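Local coordinates for protein myosin-4 (Saccharomyces cerevisiae, PDB 3MMI) that moves specific mRNAs such as ASH1 mRNA toward the yeast bud as a type V myosin motor, the present chain being its cargo-side globular tail, at residues Phe171-Asn176 / Glu186-Leu191; Phe194-Asp199 / Val254-Pro259; Tyr222-Leu227 / Leu268-Gln273. All blocks are in the same frame, centred on the assembly; numbering follows the deposited sequence.

The three contacts tie helices of the all-helical Dilute region of the globular tail to one another, contact 1 alone joining neighbours in the chain, and no ligand or catalytic site lies among them. Contacts 1 and 2 both use helix 185-204, at centres about 14 Å apart, the first through its opening turns and the second farther along. Contact 3 joins helix 209-234 to helix 269-279, its centre about 15 Å from that of contact 1 and about 17 Å from that of contact 2. It touches both: Val174 CG1 lies 3.7 Å from Leu227 CD2, and Val254 CG2 lies 3.6 Å from Leu268 CD1. Along the chain, contacts 2 and 3 interleave, whereas contact 1 closes before either opens.

Contact 1 of 3, residues Phe171-Asn176 / Glu186-Leu191; sequences FDMVLN and EKFAKL
A Met-aromatic contact, Met173 against Phe188, joins the short helix 170-174 to the first turns of helix 185-204 in the globular tail. The backbones come nearest at Met173 and Lys187, where the CA atoms are 6.2 Å apart. Met173 supplies most of what segment 171-176 buries. Its CG is anti to the backbone N (chi1 -151°), which sets that carbon over the Phe188 ring. The sulfur, on an extended chi2, lies over the same face: SD is 3.9 Å from the ring centroid and 11° off the normal, while CG makes a CH-pi contact at 3.8 Å. CG sits offset toward the rim on the CE1 side, and SD lies nearer CD2 and CE2, so the CG-SD bond spans the face instead of meeting it at one point. To the side of the ring, Met173 SD also packs 3.9 Å from Leu191 CB, the two side chains crossing at about a right angle.

Lys187 adds a further contact. Its CB meets Met173 CG at 3.7 Å as the two chains slide past each other in opposite directions, and its CE reaches Asp172 CB at 4.0 Å. Ile168 of helix 132-168 touches both Met173 and Leu191, and Arg252 of helix 240-257 packs on Phe188, so other helices complete the surroundings.

No hydrogen bond crosses between the segments. Asp172 OD1 instead accepts from Asn176 ND2 at 2.6 Å, within its own segment and from above the carboxylate plane. The charged atoms Asp172 OD2 and Lys187 NZ stay 5.6 Å apart, so any attraction between them is probably modest. Cohesion is therefore probably mainly apolar, from dispersion and the polarisable sulfur over the ring, with lysine contributing mainly its aliphatic carbons.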
loop_
_atom_site.group_PDB
_atom_site.type_symbol
_atom_site.label_atom_id
_atom_site.label_comp_id
_atom_site.label_asym_id
_atom_site.label_seq_id
_atom_site.Cartn_x
_atom_site.Cartn_y
_atom_site.Cartn_z
ATOM N N PHE A 171 -0.384 -1.999 17.310
ATOM C CA PHE A 171 -1.447 -2.344 18.174
ATOM C C PHE A 171 -1.321 -1.832 19.620
ATOM O O PHE A 171 -2.232 -1.169 20.139
ATOM C CB PHE A 171 -1.749 -3.868 18.152
ATOM C CG PHE A 171 -2.875 -4.223 19.091
ATOM C CD1 PHE A 171 -4.201 -4.070 18.685
ATOM C CD2 PHE A 171 -2.621 -4.555 20.407
ATOM C CE1 PHE A 171 -5.302 -4.336 19.612
ATOM C CE2 PHE A 171 -3.674 -4.791 21.335
ATOM C CZ PHE A 171 -5.019 -4.733 20.947
ATOM N N ASP A 172 -0.227 -2.182 20.303
ATOM C CA ASP A 172 0.016 -1.768 21.695
ATOM C C ASP A 172 0.189 -0.323 21.857
ATOM O O ASP A 172 -0.118 0.186 22.903
ATOM C CB ASP A 172 1.251 -2.426 22.342
ATOM C CG ASP A 172 0.993 -3.865 22.756
ATOM O OD1 ASP A 172 -0.157 -4.179 23.081
ATOM O OD2 ASP A 172 1.952 -4.699 22.728
ATOM N N MET A 173 0.652 0.341 20.823
ATOM C CA MET A 173 0.843 1.805 20.831
ATOM C C MET A 173 -0.504 2.511 20.744
ATOM O O MET A 173 -0.680 3.549 21.299
ATOM C CB MET A 173 1.719 2.131 19.597
ATOM C CG MET A 173 2.595 3.325 19.709
ATOM S SD MET A 173 3.492 3.688 18.237
ATOM C CE MET A 173 3.311 2.231 17.219
ATOM N N VAL A 174 -1.466 1.948 19.982
ATOM C CA VAL A 174 -2.615 2.759 19.533
ATOM C C VAL A 174 -3.865 2.276 20.154
ATOM O O VAL A 174 -4.608 3.115 20.660
ATOM C CB VAL A 174 -2.797 2.802 17.976
ATOM C CG1 VAL A 174 -4.146 3.445 17.612
ATOM C CG2 VAL A 174 -1.644 3.393 17.290
ATOM N N LEU A 175 -4.122 0.969 20.150
ATOM C CA LEU A 175 -5.432 0.398 20.487
ATOM C C LEU A 175 -5.570 -0.246 21.881
ATOM O O LEU A 175 -6.731 -0.494 22.341
ATOM C CB LEU A 175 -5.731 -0.693 19.448
ATOM C CG LEU A 175 -5.970 -0.208 18.040
ATOM C CD1 LEU A 175 -6.294 -1.374 17.153
ATOM C CD2 LEU A 175 -7.174 0.891 18.121
ATOM N N ASN A 176 -4.422 -0.636 22.473
ATOM C CA ASN A 176 -4.379 -1.503 23.705
ATOM C C ASN A 176 -4.730 -0.692 24.914
ATOM O O ASN A 176 -3.926 0.089 25.389
ATOM C CB ASN A 176 -2.972 -2.087 23.919
ATOM C CG ASN A 176 -2.930 -3.163 25.014
ATOM O OD1 ASN A 176 -3.853 -3.304 25.817
ATOM N ND2 ASN A 176 -1.846 -3.923 25.025
ATOM N N GLU A 186 7.914 5.748 24.394
ATOM C CA GLU A 186 9.035 4.931 23.923
ATOM C C GLU A 186 8.623 4.313 22.608
ATOM O O GLU A 186 9.420 4.187 21.678
ATOM C CB GLU A 186 9.352 3.833 24.939
ATOM C CG GLU A 186 10.738 3.873 25.508
ATOM N N LYS A 187 7.375 3.860 22.567
ATOM C CA LYS A 187 6.835 3.174 21.404
ATOM C C LYS A 187 6.641 4.224 20.288
ATOM O O LYS A 187 7.039 3.999 19.130
ATOM C CB LYS A 187 5.528 2.424 21.783
ATOM C CG LYS A 187 5.754 1.211 22.654
ATOM C CD LYS A 187 4.550 0.333 22.627
ATOM C CE LYS A 187 4.813 -0.990 23.377
ATOM N NZ LYS A 187 5.459 -0.709 24.625
ATOM N N PHE A 188 6.083 5.356 20.632
ATOM C CA PHE A 188 5.961 6.422 19.669
ATOM C C PHE A 188 7.309 6.900 19.133
ATOM O O PHE A 188 7.500 7.218 17.957
ATOM C CB PHE A 188 5.086 7.600 20.156
ATOM C CG PHE A 188 3.604 7.388 19.920
ATOM C CD1 PHE A 188 2.772 6.961 20.950
ATOM C CD2 PHE A 188 3.046 7.529 18.637
ATOM C CE1 PHE A 188 1.434 6.704 20.722
ATOM C CE2 PHE A 188 1.683 7.289 18.381
ATOM C CZ PHE A 188 0.864 6.848 19.387
ATOM N N ALA A 189 8.289 6.853 20.006
ATOM C CA ALA A 189 9.612 7.298 19.594
ATOM C C ALA A 189 10.114 6.287 18.638
ATOM O O ALA A 189 10.798 6.633 17.717
ATOM C CB ALA A 189 10.609 7.466 20.809
ATOM N N LYS A 190 9.807 5.015 18.851
ATOM C CA LYS A 190 10.287 4.004 17.951
ATOM C C LYS A 190 9.544 4.090 16.578
ATOM O O LYS A 190 10.173 3.823 15.505
ATOM C CB LYS A 190 10.057 2.609 18.573
ATOM N N LEU A 191 8.219 4.369 16.584
ATOM C CA LEU A 191 7.534 4.628 15.341
ATOM C C LEU A 191 8.132 5.815 14.539
ATOM O O LEU A 191 8.295 5.744 13.318
ATOM C CB LEU A 191 6.032 4.925 15.602
ATOM C CG LEU A 191 5.252 5.260 14.338
ATOM C CD1 LEU A 191 5.098 4.031 13.389
ATOM C CD2 LEU A 191 3.936 5.713 14.843
#

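Contact 2 of 3, residues Phe194-Asp199 / Val254-Pro259; sequences FLNEFD and VSWFEP
Leu195 lies over the face of the Trp256 indole, a CH-pi contact that packs helix 185-204 against the C-terminal end of helix 240-257 within the all-helical Dilute region. The backbones stay well apart, with the Leu195 and Trp256 CA atoms at 8.1 Å, and the indole fills the distance between them. Trp256 CG is anti to its backbone N (chi1 -170°), which puts CG on the side of the opposing helix, and chi2 of 95° sets the turn of the ring. Leu195 CB stands over the centre of the six-membered ring, 3.5 Å from its centroid and 14° off the normal. The leucine's own CG is anti to its carbonyl carbon, beside the backbone N. From there CD1 extends over the indole on the CD2 and CE3 side, and it also meets Phe257 CE1 at 3.8 Å, where the leucine and phenylalanine side chains cross at about a right angle. One methyl thus rests against both aromatic side chains, where they adjoin.

These two rings also meet each other: Trp256 CE3 lies 3.8 Å above the Phe257 plane, over its centre.

At the indole edge, near its plane, Asp199 CB approaches Trp256 CH2 more distantly. The Asp199 carboxylate is engaged elsewhere, OD1 being hydrogen-bonded to His212 NE2. Phe216 of helix 209-234 meets Trp256 edge-to-face, and Arg260 forms a cation-pi contact with it, so the indole has neighbours from several parts of the fold. The backbone takes part too: Leu195 O comes within 3.4 Å of Trp256 CZ2 on the six-membered ring.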
loop_
_atom_site.group_PDB
_atom_site.type_symbol
_atom_site.label_atom_id
_atom_site.label_comp_id
_atom_site.label_asym_id
_atom_site.label_seq_id
_atom_site.Cartn_x
_atom_site.Cartn_y
_atom_site.Cartn_z
ATOM N N PHE A 194 11.407 4.869 13.003
ATOM C CA PHE A 194 11.173 3.954 11.894
ATOM C C PHE A 194 10.746 4.686 10.603
ATOM O O PHE A 194 11.205 4.366 9.514
ATOM C CB PHE A 194 10.156 2.874 12.244
ATOM C CG PHE A 194 9.660 2.118 11.012
ATOM C CD1 PHE A 194 10.299 1.021 10.590
ATOM C CD2 PHE A 194 8.546 2.567 10.277
ATOM C CE1 PHE A 194 9.875 0.305 9.499
ATOM C CE2 PHE A 194 8.090 1.867 9.137
ATOM C CZ PHE A 194 8.782 0.735 8.738
ATOM N N LEU A 195 9.857 5.650 10.736
ATOM C CA LEU A 195 9.361 6.415 9.619
ATOM C C LEU A 195 10.414 7.372 9.087
ATOM O O LEU A 195 10.460 7.585 7.866
ATOM C CB LEU A 195 8.138 7.278 10.011
ATOM C CG LEU A 195 6.886 6.413 10.320
ATOM C CD1 LEU A 195 5.726 7.232 10.831
ATOM C CD2 LEU A 195 6.492 5.527 9.072
ATOM N N ASN A 196 11.241 7.943 10.005
ATOM C CA ASN A 196 12.425 8.745 9.516
ATOM C C ASN A 196 13.412 7.862 8.737
ATOM O O ASN A 196 13.964 8.267 7.783
ATOM C CB ASN A 196 13.208 9.460 10.671
ATOM C CG ASN A 196 12.395 10.547 11.371
ATOM O OD1 ASN A 196 12.452 10.691 12.609
ATOM N ND2 ASN A 196 11.601 11.253 10.624
ATOM N N GLU A 197 13.539 6.616 9.162
ATOM C CA GLU A 197 14.443 5.707 8.509
ATOM C C GLU A 197 13.850 5.156 7.220
ATOM O O GLU A 197 14.564 4.926 6.255
ATOM C CB GLU A 197 14.892 4.595 9.482
ATOM C CG GLU A 197 15.864 5.163 10.559
ATOM C CD GLU A 197 16.277 4.165 11.649
ATOM O OE1 GLU A 197 15.953 2.953 11.541
ATOM O OE2 GLU A 197 16.889 4.596 12.614
ATOM N N PHE A 198 12.520 4.972 7.179
ATOM C CA PHE A 198 11.827 4.599 5.951
ATOM C C PHE A 198 11.996 5.714 4.973
ATOM O O PHE A 198 12.305 5.528 3.779
ATOM C CB PHE A 198 10.324 4.404 6.254
ATOM C CG PHE A 198 9.531 3.853 5.135
ATOM C CD1 PHE A 198 10.144 3.200 4.062
ATOM C CD2 PHE A 198 8.140 3.868 5.198
ATOM C CE1 PHE A 198 9.406 2.612 3.040
ATOM C CE2 PHE A 198 7.416 3.372 4.142
ATOM C CZ PHE A 198 8.038 2.702 3.086
ATOM N N ASP A 199 11.790 6.919 5.458
ATOM C CA ASP A 199 11.945 8.082 4.623
ATOM C C ASP A 199 13.375 8.302 4.041
ATOM O O ASP A 199 13.538 8.736 2.894
ATOM C CB ASP A 199 11.555 9.313 5.431
ATOM C CG ASP A 199 11.605 10.613 4.594
ATOM O OD1 ASP A 199 10.595 10.996 3.962
ATOM O OD2 ASP A 199 12.689 11.247 4.511
ATOM N N VAL A 254 -0.439 10.431 13.359
ATOM C CA VAL A 254 -0.623 11.211 12.134
ATOM C C VAL A 254 0.261 12.543 12.072
ATOM O O VAL A 254 0.566 13.022 11.015
ATOM C CB VAL A 254 -2.113 11.563 11.973
ATOM C CG1 VAL A 254 -2.338 12.924 11.480
ATOM C CG2 VAL A 254 -2.748 10.559 11.090
ATOM N N SER A 255 0.566 13.077 13.262
ATOM C CA SER A 255 1.452 14.217 13.436
ATOM C C SER A 255 2.805 14.079 12.667
ATOM O O SER A 255 3.204 15.031 12.054
ATOM C CB SER A 255 1.678 14.540 14.920
ATOM O OG SER A 255 2.520 13.574 15.516
ATOM N N TRP A 256 3.414 12.878 12.601
ATOM C CA TRP A 256 4.612 12.660 11.798
ATOM C C TRP A 256 4.370 12.949 10.286
ATOM O O TRP A 256 5.222 13.512 9.584
ATOM C CB TRP A 256 5.143 11.228 11.969
ATOM C CG TRP A 256 6.481 11.080 11.345
ATOM C CD1 TRP A 256 7.741 11.206 11.997
ATOM C CD2 TRP A 256 6.785 10.751 9.982
ATOM N NE1 TRP A 256 8.764 11.000 11.071
ATOM C CE2 TRP A 256 8.219 10.739 9.845
ATOM C CE3 TRP A 256 6.008 10.488 8.859
ATOM C CZ2 TRP A 256 8.854 10.451 8.649
ATOM C CZ3 TRP A 256 6.657 10.226 7.636
ATOM C CH2 TRP A 256 8.066 10.180 7.560
ATOM N N PHE A 257 3.231 12.488 9.769
ATOM C CA PHE A 257 2.980 12.550 8.317
ATOM C C PHE A 257 2.622 13.952 7.930
ATOM O O PHE A 257 2.541 14.304 6.746
ATOM C CB PHE A 257 1.840 11.619 7.894
ATOM C CG PHE A 257 2.189 10.212 7.980
ATOM C CD1 PHE A 257 2.075 9.559 9.157
ATOM C CD2 PHE A 257 2.728 9.564 6.904
ATOM C CE1 PHE A 257 2.465 8.266 9.286
ATOM C CE2 PHE A 257 3.097 8.258 6.990
ATOM C CZ PHE A 257 2.986 7.596 8.192
ATOM N N GLU A 258 2.356 14.777 8.919
ATOM C CA GLU A 258 1.626 15.967 8.511
ATOM C C GLU A 258 2.397 17.041 7.740
ATOM O O GLU A 258 1.881 17.544 6.756
ATOM C CB GLU A 258 0.780 16.539 9.637
ATOM C CG GLU A 258 -0.674 16.422 9.311
ATOM C CD GLU A 258 -1.614 16.664 10.501
ATOM O OE1 GLU A 258 -1.200 16.973 11.669
ATOM O OE2 GLU A 258 -2.831 16.508 10.252
ATOM N N PRO A 259 3.637 17.369 8.167
ATOM C CA PRO A 259 4.444 18.245 7.307
ATOM C C PRO A 259 4.927 17.578 5.981
ATOM O O PRO A 259 5.919 18.054 5.404
ATOM C CB PRO A 259 5.657 18.560 8.205
ATOM C CG PRO A 259 5.765 17.364 9.115
ATOM C CD PRO A 259 4.322 17.016 9.421
#

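Contact 3 of 3, residues Tyr222-Leu227 / Leu268-Gln273; sequences YLNVML and LIQIIQ
Asn224 OD1 receives one good and one weak backbone N-H bond from the first turn of helix 269-279, and this polar grip forms the tight part of the contact with helix 209-234. The bond from Ile271 N is the better one, 3.1 Å long with an N-H...O angle of 153°, the donor tilted a little from the carbonyl plane. The second, from Gln270 N, has the same length but is weak, its angle being 125°. Asn224 CG is anti to the backbone N, which puts CG on the side of the helix start. With Leu268 at the N-cap position, the asparagine from another helix accepts N-H groups of the first turn, in the manner of a capping side chain.

The other end of the amide is used as well. Asn224 ND2 donates to Gln270 OE1 at 2.9 Å, the donor lying in the carbonyl plane of the acceptor and the two amides turned steeply against each other. Gln270 NE2 is bonded in turn to Ala297 O, so the glutamine is held at both polar atoms. Close by, Leu268 CD2 presses on the Asn224 backbone, 3.5 Å from its N.

Farther along lies a buried apolar flank without hydrogen bonds, where Leu227 CB to Ile271 CG1 is 4.0 Å. The loose side is elsewhere: Leu223 merely grazes Leu268, and partly exposed Ile269, whose CB points away from helix 209-234, contributes almost nothing to the interface.

The two helix segments run at 44° to each other, their axes 8.3 Å apart at closest approach. Around them, helix 170-174 covers Leu223 and Leu227 through Ile170, while Val254 and Ile250 of helix 240-257 back Leu268 and Ile271, all within a domain built from helices without strands.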
loop_
_atom_site.group_PDB
_atom_site.type_symbol
_atom_site.label_atom_id
_atom_site.label_comp_id
_atom_site.label_asym_id
_atom_site.label_seq_id
_atom_site.Cartn_x
_atom_site.Cartn_y
_atom_site.Cartn_z
ATOM N N TYR A 222 -2.571 1.100 4.705
ATOM C CA TYR A 222 -2.402 -0.169 5.325
ATOM C C TYR A 222 -2.739 -0.157 6.821
ATOM O O TYR A 222 -3.248 -1.134 7.351
ATOM C CB TYR A 222 -0.983 -0.678 5.138
ATOM C CG TYR A 222 -0.795 -2.029 5.771
ATOM C CD1 TYR A 222 -0.930 -3.182 5.024
ATOM C CD2 TYR A 222 -0.488 -2.146 7.126
ATOM C CE1 TYR A 222 -0.723 -4.438 5.597
ATOM C CE2 TYR A 222 -0.325 -3.382 7.752
ATOM C CZ TYR A 222 -0.430 -4.537 6.974
ATOM O OH TYR A 222 -0.257 -5.781 7.518
ATOM N N LEU A 223 -2.379 0.909 7.528
ATOM C CA LEU A 223 -2.569 0.909 8.999
ATOM C C LEU A 223 -4.053 1.115 9.328
ATOM O O LEU A 223 -4.533 0.589 10.303
ATOM C CB LEU A 223 -1.657 1.947 9.748
ATOM C CG LEU A 223 -0.114 1.663 9.682
ATOM C CD1 LEU A 223 0.702 2.962 9.995
ATOM C CD2 LEU A 223 0.371 0.599 10.636
ATOM N N ASN A 224 -4.766 1.839 8.499
ATOM C CA ASN A 224 -6.278 1.854 8.522
ATOM C C ASN A 224 -6.897 0.414 8.631
ATOM O O ASN A 224 -7.605 0.129 9.614
ATOM C CB ASN A 224 -6.775 2.584 7.245
ATOM C CG ASN A 224 -8.278 2.703 7.174
ATOM O OD1 ASN A 224 -8.907 3.275 8.106
ATOM N ND2 ASN A 224 -8.871 2.106 6.178
ATOM N N VAL A 225 -6.481 -0.504 7.731
ATOM C CA VAL A 225 -6.937 -1.935 7.646
ATOM C C VAL A 225 -6.605 -2.658 8.916
ATOM O O VAL A 225 -7.442 -3.155 9.628
ATOM C CB VAL A 225 -6.241 -2.596 6.407
ATOM C CG1 VAL A 225 -6.477 -4.126 6.448
ATOM C CG2 VAL A 225 -6.806 -1.940 5.169
ATOM N N MET A 226 -5.329 -2.575 9.284
ATOM C CA MET A 226 -4.827 -3.327 10.472
ATOM C C MET A 226 -5.451 -2.808 11.749
ATOM O O MET A 226 -5.853 -3.531 12.670
ATOM C CB MET A 226 -3.343 -3.131 10.529
ATOM C CG MET A 226 -2.701 -3.883 11.626
ATOM S SD MET A 226 -1.320 -2.951 12.250
ATOM C CE MET A 226 -1.964 -2.552 13.859
ATOM N N LEU A 227 -5.577 -1.492 11.808
ATOM C CA LEU A 227 -6.101 -0.908 13.024
ATOM C C LEU A 227 -7.595 -1.168 13.160
ATOM O O LEU A 227 -8.084 -1.564 14.192
ATOM C CB LEU A 227 -5.851 0.590 13.114
ATOM C CG LEU A 227 -4.434 1.035 13.527
ATOM C CD1 LEU A 227 -4.307 2.508 13.272
ATOM C CD2 LEU A 227 -4.111 0.795 14.963
ATOM N N LEU A 268 -7.089 6.980 6.647
ATOM C CA LEU A 268 -7.446 6.310 7.853
ATOM C C LEU A 268 -8.976 6.470 8.201
ATOM O O LEU A 268 -9.379 6.415 9.367
ATOM C CB LEU A 268 -6.648 6.910 9.021
ATOM C CG LEU A 268 -5.143 6.683 8.956
ATOM C CD1 LEU A 268 -4.513 7.575 9.972
ATOM C CD2 LEU A 268 -4.853 5.245 9.332
ATOM N N ILE A 269 -9.790 6.629 7.143
ATOM C CA ILE A 269 -11.217 6.854 7.300
ATOM C C ILE A 269 -12.026 5.794 8.079
ATOM O O ILE A 269 -12.794 6.175 8.944
ATOM C CB ILE A 269 -11.888 7.240 5.959
ATOM C CG1 ILE A 269 -13.173 7.949 6.261
ATOM C CG2 ILE A 269 -11.947 6.036 4.947
ATOM C CD1 ILE A 269 -14.165 8.022 4.994
ATOM N N GLN A 270 -11.703 4.516 7.922
ATOM C CA GLN A 270 -12.493 3.479 8.613
ATOM C C GLN A 270 -12.196 3.514 10.051
ATOM O O GLN A 270 -13.113 3.507 10.868
ATOM C CB GLN A 270 -12.264 2.126 7.978
ATOM C CG GLN A 270 -13.231 1.899 6.824
ATOM C CD GLN A 270 -12.805 2.571 5.577
ATOM O OE1 GLN A 270 -11.627 2.510 5.242
ATOM N NE2 GLN A 270 -13.770 3.161 4.812
ATOM N N ILE A 271 -10.893 3.631 10.408
ATOM C CA ILE A 271 -10.572 3.475 11.818
ATOM C C ILE A 271 -10.948 4.778 12.508
ATOM O O ILE A 271 -11.447 4.780 13.603
ATOM C CB ILE A 271 -9.072 3.108 12.169
ATOM C CG1 ILE A 271 -8.912 3.149 13.658
ATOM C CG2 ILE A 271 -8.037 4.169 11.650
ATOM C CD1 ILE A 271 -9.663 2.003 14.417
ATOM N N ILE A 272 -10.789 5.928 11.824
ATOM C CA ILE A 272 -11.256 7.199 12.364
ATOM C C ILE A 272 -12.802 7.247 12.576
ATOM O O ILE A 272 -13.255 7.584 13.676
ATOM C CB ILE A 272 -10.894 8.460 11.478
ATOM C CG1 ILE A 272 -9.363 8.762 11.336
ATOM C CG2 ILE A 272 -11.661 9.736 11.895
ATOM C CD1 ILE A 272 -8.913 8.987 12.564
ATOM N N GLN A 273 -13.604 6.810 11.627
ATOM C CA GLN A 273 -15.040 6.734 11.858
ATOM C C GLN A 273 -15.464 5.782 12.974
ATOM O O GLN A 273 -16.381 6.084 13.663
ATOM C CB GLN A 273 -15.818 6.420 10.597
ATOM C CG GLN A 273 -15.546 7.301 9.441
ATOM C CD GLN A 273 -16.412 8.475 9.377
ATOM O OE1 GLN A 273 -16.794 9.067 10.374
ATOM N NE2 GLN A 273 -16.731 8.848 8.182
#